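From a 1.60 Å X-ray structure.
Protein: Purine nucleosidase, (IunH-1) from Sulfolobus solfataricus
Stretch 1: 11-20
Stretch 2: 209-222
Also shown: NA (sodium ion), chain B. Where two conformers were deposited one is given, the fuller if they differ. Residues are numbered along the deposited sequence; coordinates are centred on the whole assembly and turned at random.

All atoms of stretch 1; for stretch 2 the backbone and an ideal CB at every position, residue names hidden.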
# COMPACT_ATOMS: atom_id res chain seq x y z
N ALA A 11 25.38 -13.57 15.95
CA ALA A 11 25.19 -13.36 17.38
C ALA A 11 25.24 -14.75 18.06
O ALA A 11 25.66 -15.76 17.44
CB ALA A 11 23.86 -12.62 17.63
N GLU A 12 24.84 -14.84 19.32
CA GLU A 12 25.02 -16.07 20.10
C GLU A 12 24.49 -17.36 19.45
O GLU A 12 25.20 -18.36 19.38
CB GLU A 12 24.47 -15.89 21.53
CG GLU A 12 22.91 -15.86 21.69
CD GLU A 12 22.21 -14.77 20.89
OE1 GLU A 12 22.30 -13.59 21.32
OE2 GLU A 12 21.57 -15.10 19.85
N ASP A 13 23.27 -17.31 18.93
CA ASP A 13 22.65 -18.54 18.42
C ASP A 13 23.23 -18.92 17.06
O ASP A 13 23.13 -20.11 16.65
CB ASP A 13 21.12 -18.42 18.36
CG ASP A 13 20.41 -19.66 18.91
OD1 ASP A 13 20.85 -20.25 19.92
OD2 ASP A 13 19.36 -20.04 18.36
N ASP A 14 23.84 -17.98 16.34
CA ASP A 14 24.58 -18.29 15.09
C ASP A 14 25.85 -19.07 15.43
O ASP A 14 26.20 -20.03 14.77
CB ASP A 14 24.96 -17.02 14.30
CG ASP A 14 23.79 -16.13 13.96
OD1 ASP A 14 23.29 -16.25 12.81
OD2 ASP A 14 23.35 -15.32 14.83
N VAL A 15 26.60 -18.57 16.42
CA VAL A 15 27.79 -19.28 16.91
C VAL A 15 27.44 -20.70 17.35
O VAL A 15 28.10 -21.68 16.93
CB VAL A 15 28.49 -18.52 18.05
CG1 VAL A 15 29.67 -19.38 18.64
CG2 VAL A 15 29.01 -17.18 17.51
N LEU A 16 26.39 -20.85 18.15
CA LEU A 16 26.02 -22.19 18.60
C LEU A 16 25.56 -23.11 17.44
O LEU A 16 25.84 -24.30 17.46
CB LEU A 16 24.95 -22.13 19.69
CG LEU A 16 24.91 -23.36 20.60
CD1 LEU A 16 26.09 -23.33 21.59
CD2 LEU A 16 23.59 -23.45 21.35
N SER A 17 24.90 -22.53 16.45
CA SER A 17 24.47 -23.31 15.27
C SER A 17 25.68 -23.81 14.45
O SER A 17 25.71 -24.98 14.01
CB SER A 17 23.55 -22.44 14.39
OG SER A 17 22.31 -22.19 15.05
N LEU A 18 26.66 -22.94 14.22
CA LEU A 18 27.91 -23.32 13.56
C LEU A 18 28.52 -24.50 14.32
O LEU A 18 28.93 -25.52 13.73
CB LEU A 18 28.88 -22.14 13.53
CG LEU A 18 30.29 -22.45 13.05
CD1 LEU A 18 30.35 -22.89 11.60
CD2 LEU A 18 31.18 -21.22 13.27
N TYR A 19 28.60 -24.37 15.65
CA TYR A 19 29.20 -25.42 16.48
C TYR A 19 28.40 -26.73 16.43
O TYR A 19 28.99 -27.81 16.44
CB TYR A 19 29.42 -24.94 17.90
CG TYR A 19 30.50 -23.90 18.09
CD1 TYR A 19 31.35 -23.51 17.06
CD2 TYR A 19 30.69 -23.32 19.33
CE1 TYR A 19 32.37 -22.56 17.27
CE2 TYR A 19 31.70 -22.37 19.54
CZ TYR A 19 32.54 -22.01 18.52
OH TYR A 19 33.53 -21.07 18.75
N LEU A 20 27.06 -26.66 16.38
CA LEU A 20 26.23 -27.86 16.29
C LEU A 20 26.59 -28.63 15.02
O LEU A 20 26.73 -29.85 15.05
CB LEU A 20 24.74 -27.50 16.33
CG LEU A 20 23.69 -28.56 16.68
CD1 LEU A 20 23.96 -29.25 18.01
CD2 LEU A 20 22.27 -27.97 16.67
N UNK A 209 34.56 -26.01 29.00
CA UNK A 209 34.84 -24.75 28.32
C UNK A 209 33.60 -24.33 27.52
O UNK A 209 33.23 -23.15 27.50
CB UNK A 209 36.06 -24.88 27.41
N UNK A 210 32.96 -25.30 26.87
CA UNK A 210 31.79 -25.01 26.07
C UNK A 210 30.61 -24.55 26.92
O UNK A 210 29.91 -23.62 26.53
CB UNK A 210 31.40 -26.25 25.26
N UNK A 211 30.37 -25.20 28.07
CA UNK A 211 29.25 -24.79 28.94
C UNK A 211 29.51 -23.39 29.49
O UNK A 211 28.59 -22.56 29.58
CB UNK A 211 29.06 -25.78 30.09
N UNK A 212 30.76 -23.11 29.86
CA UNK A 212 31.11 -21.77 30.34
C UNK A 212 30.91 -20.71 29.25
O UNK A 212 30.42 -19.60 29.51
CB UNK A 212 32.56 -21.75 30.83
N UNK A 213 31.29 -21.05 28.02
CA UNK A 213 31.10 -20.16 26.88
C UNK A 213 29.60 -19.90 26.61
O UNK A 213 29.18 -18.76 26.40
CB UNK A 213 31.77 -20.76 25.64
N UNK A 214 28.81 -20.97 26.65
CA UNK A 214 27.35 -20.84 26.47
C UNK A 214 26.76 -19.90 27.51
O UNK A 214 26.02 -18.99 27.15
CB UNK A 214 26.67 -22.21 26.56
N UNK A 215 27.11 -20.09 28.79
CA UNK A 215 26.58 -19.21 29.84
C UNK A 215 26.99 -17.77 29.55
O UNK A 215 26.14 -16.86 29.61
CB UNK A 215 27.08 -19.64 31.22
N UNK A 216 28.26 -17.55 29.21
CA UNK A 216 28.76 -16.20 28.91
C UNK A 216 28.04 -15.55 27.72
O UNK A 216 27.71 -14.35 27.76
CB UNK A 216 30.26 -16.26 28.63
N UNK A 217 27.78 -16.34 26.69
CA UNK A 217 27.18 -15.82 25.45
C UNK A 217 25.70 -15.55 25.55
O UNK A 217 25.20 -14.72 24.79
CB UNK A 217 27.42 -16.80 24.30
N UNK A 218 25.01 -16.25 26.46
CA UNK A 218 23.53 -16.22 26.55
C UNK A 218 22.97 -15.39 27.70
O UNK A 218 21.79 -15.08 27.71
CB UNK A 218 23.00 -17.65 26.69
N UNK A 219 23.81 -14.99 28.65
CA UNK A 219 23.29 -14.27 29.82
C UNK A 219 22.49 -13.02 29.45
O UNK A 219 21.39 -12.82 29.97
CB UNK A 219 24.45 -13.87 30.74
N UNK A 220 23.05 -12.16 28.60
CA UNK A 220 22.37 -10.89 28.24
C UNK A 220 21.06 -11.18 27.50
O UNK A 220 20.04 -10.60 27.82
CB UNK A 220 23.28 -10.02 27.37
N UNK A 221 21.12 -12.09 26.52
CA UNK A 221 19.95 -12.48 25.73
C UNK A 221 18.85 -13.08 26.59
O UNK A 221 17.67 -12.79 26.39
CB UNK A 221 20.36 -13.48 24.65
N UNK A 222 19.23 -13.91 27.56
CA UNK A 222 18.26 -14.50 28.48
C UNK A 222 17.54 -13.43 29.33
O UNK A 222 16.30 -13.46 29.48
CB UNK A 222 18.96 -15.51 29.39
NA NA B . 21.24 -15.43 12.17

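Stretch 2 is a helix whose axis runs at 148° to that of helix 12-20, 10.3 Å away at closest approach.

Position 209 has nothing of stretch 1 near its CB and suits many residues; it is R209. At 210 CA-to-CB points sideways and the ideal CB touches nothing, so a side chain of some length is needed to meet L16 and Y19; leucine, methionine or phenylalanine would suit, and a flexible chain can bend to both. M210 does: its CE lies 3.8 Å from Y19 CD2 and 4.2 Å from L16 CD1. Positions 211 and 212, out of reach, are S211 and E212.

Position 213 points toward stretch 1 across a gap, with the ring of Y19 beyond. A mid-sized or large apolar chain would suit. L213 places CD2 4.2 Å from Y19 CE2, at the ring edge.

At 214 the ideal CB is 5.1 Å from L16 CD1, but the bond points sideways; a leucine, methionine or aromatic could cover L16. Y214 turns its ring edge to it, with CE1 3.9 Å from L16 CD2. Positions 215 and 216, out of reach, are V215 and S216.

At 217 the backbones come closest: its CA is 5.8 Å from E12 CA, and its ideal CB 4.2 Å from E12 CB. Bulk must be led past E12, which favours a small residue or a slender unbranched chain that can run on to V15. M217 takes the second course, its SD packing 3.9 Å from V15 CG1.

At 218 the CB points sideways, yet the E12 methylenes, L16 and the D13 carboxylate lie within range of a long side chain. A flat group ending in a donor fits all three; lysine or arginine could also seek the acid. Y218 lays one ring face over E12 CG, which sits 3.8 Å from the ring centroid in a CH-pi contact, and its OH donates a 2.6 Å hydrogen bond to D13 OD1. L16 CD2 lies 4.3 Å from Y218 CZ.

Positions 219 and 220 make no contact; they are L219 and H220. The N of 220 and of 221 lacks a bond to the turn before, and the helix kinks here.

Position 221 points toward stretch 1, its ideal CB 3.9 Å from E12 OE1. A donor or a polar aromatic would suit this carboxylate. E12 OE1 lies over one face of the Y221 ring, 3.8 Å from Y221 CG, while water 1 donates to E12 OE2 (2.8 Å from the water O) and joins Y221 OH by a weak bond (3.0 Å from the same O). Position 222, out of reach, is R222.

Stretch 2 (209-222) RMSELYVSMYLHYR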
# COMPACT_ATOMS: atom_id res chain seq x y z
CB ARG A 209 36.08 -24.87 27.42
CG ARG A 209 37.38 -25.13 28.18
CD ARG A 209 38.51 -25.52 27.22
NE ARG A 209 39.82 -25.60 27.86
CZ ARG A 209 40.70 -24.61 27.87
NH1 ARG A 209 40.41 -23.46 27.27
NH2 ARG A 209 41.88 -24.77 28.47
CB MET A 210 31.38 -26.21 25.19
CG MET A 210 32.04 -26.26 23.83
SD MET A 210 31.65 -24.86 22.74
CE MET A 210 29.88 -24.86 22.73
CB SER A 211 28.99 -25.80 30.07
OG SER A 211 29.96 -25.73 31.09
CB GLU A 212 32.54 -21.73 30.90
CG GLU A 212 32.70 -22.46 32.24
CD GLU A 212 34.15 -22.81 32.60
OE1 GLU A 212 35.06 -22.67 31.75
OE2 GLU A 212 34.39 -23.24 33.75
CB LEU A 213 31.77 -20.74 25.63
CG LEU A 213 31.67 -19.87 24.38
CD1 LEU A 213 32.21 -18.44 24.63
CD2 LEU A 213 32.42 -20.54 23.23
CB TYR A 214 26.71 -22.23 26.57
CG TYR A 214 25.19 -22.32 26.44
CD1 TYR A 214 24.59 -22.82 25.29
CD2 TYR A 214 24.37 -21.97 27.50
CE1 TYR A 214 23.21 -22.95 25.19
CE2 TYR A 214 22.99 -22.09 27.42
CZ TYR A 214 22.42 -22.59 26.26
OH TYR A 214 21.04 -22.71 26.20
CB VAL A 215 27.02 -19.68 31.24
CG1 VAL A 215 26.66 -18.64 32.32
CG2 VAL A 215 26.41 -21.04 31.54
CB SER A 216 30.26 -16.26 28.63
OG SER A 216 30.79 -15.00 28.23
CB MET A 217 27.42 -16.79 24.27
CG MET A 217 28.87 -16.90 23.79
SD MET A 217 29.07 -17.70 22.16
CE MET A 217 28.26 -19.28 22.48
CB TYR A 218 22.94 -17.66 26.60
CG TYR A 218 22.91 -18.31 25.23
CD1 TYR A 218 24.03 -18.95 24.72
CD2 TYR A 218 21.76 -18.27 24.42
CE1 TYR A 218 24.04 -19.52 23.46
CE2 TYR A 218 21.76 -18.85 23.16
CZ TYR A 218 22.91 -19.46 22.68
OH TYR A 218 22.95 -20.06 21.42
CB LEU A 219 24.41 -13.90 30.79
CG LEU A 219 23.91 -13.29 32.10
CD1 LEU A 219 22.80 -14.15 32.73
CD2 LEU A 219 25.07 -13.13 33.05
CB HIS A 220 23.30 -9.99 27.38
CG HIS A 220 22.67 -8.71 26.94
ND1 HIS A 220 23.08 -7.47 27.38
CD2 HIS A 220 21.66 -8.47 26.05
CE1 HIS A 220 22.33 -6.52 26.83
NE2 HIS A 220 21.47 -7.11 26.01
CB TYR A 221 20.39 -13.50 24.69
CG TYR A 221 19.38 -13.95 23.65
CD1 TYR A 221 18.73 -13.03 22.86
CD2 TYR A 221 19.16 -15.31 23.41
CE1 TYR A 221 17.84 -13.46 21.85
CE2 TYR A 221 18.29 -15.73 22.40
CZ TYR A 221 17.64 -14.79 21.64
OH TYR A 221 16.77 -15.19 20.63
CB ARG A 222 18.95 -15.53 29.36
CG ARG A 222 18.03 -16.27 30.31
CD ARG A 222 18.79 -17.30 31.15
NE ARG A 222 17.88 -18.10 31.99
CZ ARG A 222 17.18 -19.16 31.56
NH1 ARG A 222 17.27 -19.60 30.31
NH2 ARG A 222 16.37 -19.79 32.40
O HOH W 1 19.03 -15.56 18.73
O HOH W 2 20.62 -15.06 14.41
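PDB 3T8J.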